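Local coordinates for protein thioesterase superfamily (Jannaschia sp., PDB 2OAF) that probably hydrolyses acyl thioesters, such as those of coenzyme A, as a hotdog-fold member of the thioesterase superfamily, at residues A46-W51 with G58-L63. Sequence-based numbering, arbitrary orientation.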
loop_
_atom_site.group_PDB
_atom_site.type_symbol
_atom_site.label_atom_id
_atom_site.label_comp_id
_atom_site.label_asym_id
_atom_site.label_seq_id
_atom_site.Cartn_x
_atom_site.Cartn_y
_atom_site.Cartn_z
ATOM N N ALA B 46 1.135 -2.435 14.683
ATOM C CA ALA B 46 1.037 -2.407 16.127
ATOM C C ALA B 46 1.340 -3.771 16.731
ATOM O O ALA B 46 2.033 -3.886 17.768
ATOM C CB ALA B 46 -0.358 -1.955 16.528
ATOM N N ILE B 47 0.777 -4.812 16.130
ATOM C CA ILE B 47 1.000 -6.173 16.604
ATOM C C ILE B 47 2.467 -6.565 16.373
ATOM O O ILE B 47 3.104 -7.154 17.235
ATOM C CB ILE B 47 0.043 -7.183 15.888
ATOM C CG1 ILE B 47 -1.443 -6.900 16.246
ATOM C CG2 ILE B 47 0.462 -8.642 16.191
ATOM C CD1 ILE B 47 -2.492 -7.704 15.410
ATOM N N ASP B 48 2.993 -6.244 15.207
ATOM C CA ASP B 48 4.414 -6.443 14.924
ATOM C C ASP B 48 5.286 -5.749 15.985
ATOM O O ASP B 48 6.281 -6.326 16.441
ATOM C CB ASP B 48 4.760 -5.927 13.521
ATOM C CG ASP B 48 6.232 -6.033 13.216
ATOM O OD1 ASP B 48 6.685 -7.106 12.789
ATOM O OD2 ASP B 48 6.942 -5.048 13.434
ATOM N N ALA B 49 4.908 -4.527 16.384
ATOM C CA ALA B 49 5.632 -3.786 17.426
ATOM C C ALA B 49 5.503 -4.446 18.808
ATOM O O ALA B 49 6.398 -4.341 19.645
ATOM C CB ALA B 49 5.178 -2.274 17.483
ATOM N N TRP B 50 4.372 -5.099 19.051
ATOM C CA TRP B 50 4.170 -5.839 20.315
ATOM C C TRP B 50 5.196 -6.962 20.388
ATOM O O TRP B 50 5.865 -7.146 21.378
ATOM C CB TRP B 50 2.734 -6.379 20.433
ATOM C CG TRP B 50 2.413 -7.000 21.743
ATOM C CD1 TRP B 50 1.767 -6.407 22.805
ATOM C CD2 TRP B 50 2.707 -8.351 22.156
ATOM N NE1 TRP B 50 1.651 -7.317 23.854
ATOM C CE2 TRP B 50 2.232 -8.502 23.483
ATOM C CE3 TRP B 50 3.321 -9.434 21.542
ATOM C CZ2 TRP B 50 2.371 -9.668 24.176
ATOM C CZ3 TRP B 50 3.449 -10.636 22.257
ATOM C CH2 TRP B 50 2.987 -10.734 23.537
ATOM N N TRP B 51 5.332 -7.702 19.303
ATOM C CA TRP B 51 6.333 -8.763 19.248
ATOM C C TRP B 51 7.739 -8.231 19.445
ATOM O O TRP B 51 8.535 -8.852 20.111
ATOM C CB TRP B 51 6.241 -9.531 17.920
ATOM C CG TRP B 51 5.073 -10.409 17.834
ATOM C CD1 TRP B 51 3.963 -10.208 17.102
ATOM C CD2 TRP B 51 4.898 -11.656 18.504
ATOM N NE1 TRP B 51 3.095 -11.249 17.248
ATOM C CE2 TRP B 51 3.636 -12.155 18.118
ATOM C CE3 TRP B 51 5.678 -12.393 19.393
ATOM C CZ2 TRP B 51 3.128 -13.372 18.583
ATOM C CZ3 TRP B 51 5.164 -13.621 19.869
ATOM C CH2 TRP B 51 3.895 -14.087 19.453
ATOM N N GLY B 58 12.805 -6.494 15.735
ATOM C CA GLY B 58 12.539 -7.058 14.392
ATOM C C GLY B 58 11.191 -7.760 14.251
ATOM O O GLY B 58 10.900 -8.366 13.212
ATOM N N GLY B 59 10.369 -7.725 15.295
ATOM C CA GLY B 59 8.989 -8.164 15.166
ATOM C C GLY B 59 8.794 -9.532 14.508
ATOM O O GLY B 59 9.494 -10.496 14.831
ATOM N N TRP B 60 7.830 -9.618 13.587
ATOM C CA TRP B 60 7.568 -10.845 12.850
ATOM C C TRP B 60 8.765 -11.317 12.008
ATOM O O TRP B 60 8.964 -12.514 11.828
ATOM C CB TRP B 60 6.362 -10.677 11.930
ATOM C CG TRP B 60 5.022 -10.623 12.589
ATOM C CD1 TRP B 60 4.579 -11.410 13.615
ATOM C CD2 TRP B 60 3.912 -9.760 12.241
ATOM N NE1 TRP B 60 3.267 -11.084 13.926
ATOM C CE2 TRP B 60 2.838 -10.096 13.083
ATOM C CE3 TRP B 60 3.715 -8.780 11.262
ATOM C CZ2 TRP B 60 1.603 -9.461 13.007
ATOM C CZ3 TRP B 60 2.490 -8.149 11.188
ATOM C CH2 TRP B 60 1.446 -8.491 12.063
ATOM N N TYR B 61 9.546 -10.377 11.483
ATOM C CA TYR B 61 10.713 -10.716 10.638
ATOM C C TYR B 61 11.703 -11.540 11.444
ATOM O O TYR B 61 12.132 -12.600 11.003
ATOM C CB TYR B 61 11.359 -9.424 10.108
ATOM C CG TYR B 61 12.444 -9.536 9.035
ATOM C CD1 TYR B 61 12.113 -9.555 7.697
ATOM C CD2 TYR B 61 13.808 -9.564 9.374
ATOM C CE1 TYR B 61 13.087 -9.595 6.718
ATOM C CE2 TYR B 61 14.802 -9.614 8.382
ATOM C CZ TYR B 61 14.426 -9.646 7.070
ATOM O OH TYR B 61 15.367 -9.678 6.077
ATOM N N HIS B 62 12.036 -11.047 12.634
ATOM C CA HIS B 62 12.874 -11.769 13.598
ATOM C C HIS B 62 12.218 -13.094 14.017
ATOM O O HIS B 62 12.847 -14.141 13.936
ATOM C CB HIS B 62 13.126 -10.849 14.799
ATOM C CG HIS B 62 13.796 -11.512 15.962
ATOM N ND1 HIS B 62 15.010 -12.154 15.854
ATOM C CD2 HIS B 62 13.425 -11.615 17.264
ATOM C CE1 HIS B 62 15.347 -12.647 17.037
ATOM N NE2 HIS B 62 14.405 -12.324 17.911
ATOM N N LEU B 63 10.942 -13.047 14.424
ATOM C CA LEU B 63 10.201 -14.256 14.835
ATOM C C LEU B 63 10.245 -15.372 13.793
ATOM O O LEU B 63 10.568 -16.532 14.096
ATOM C CB LEU B 63 8.741 -13.886 15.124
ATOM C CG LEU B 63 7.886 -14.832 15.961
ATOM C CD1 LEU B 63 8.532 -15.170 17.323
ATOM C CD2 LEU B 63 6.492 -14.236 16.143
HETATM O O HOH W 1 8.834 -7.263 11.217
HETATM O O HOH W 2 0.988 -12.559 15.592
#
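Asp48 reaches from helix 39-54 to the first turn of helix 59-65 and takes a hydrogen bond from the backbone of Trp60. The bond from Trp60 N to Asp48 OD1 is 2.9 Å long and nearly straight, at 163°, and comes from above the carboxylate plane. CG of Asp48 lies anti to the backbone N (chi1 176°), which carries the carboxylate across to the second helix. Water 1 also donates to Asp48 OD1 and accepts from Tyr61 N. One oxygen thus serves two backbone N-H groups, one directly and one through water. Gly59 CA lies 3.5 Å from Asp48 OD1; a CB on Gly59 would clash with that oxygen, and the positive phi also favours glycine.

CG of Trp60 is anti to the carbonyl carbon (chi1 -72°), which brings the indole alongside helix 39-54. Asp48 CB sits over one face of its six-membered ring, toward the rim. CG2 of Ile47 meets Trp60 CZ2 at 3.5 Å. The five-membered rings of Trp51 and Trp60 meet obliquely. Their NE1 atoms are both donors and do not bond each other. Water 2 accepts from both, at 3.0 Å from Trp51 NE1 and 3.2 Å from Trp60 NE1. CD2 of Leu63 lies 3.8 Å from the centroid of the Trp51 six-membered ring, over its face. Trp50 CZ3 lies near the rim of the opposite face.

A leucine in place of Trp60 would probably leave water 2 without the indole NE1 donor and strip the ring from Asp48 CB and Ile47 CG2.

Trp25 of the second subunit and Tyr35 of the third also touch Trp60. The axes of segments 46-51 and 59-63 approach to 8.4 Å. Two consecutive helices thus pack together in a hotdog fold, whose long helix 39-54 is the sausage wrapped by the antiparallel sheet.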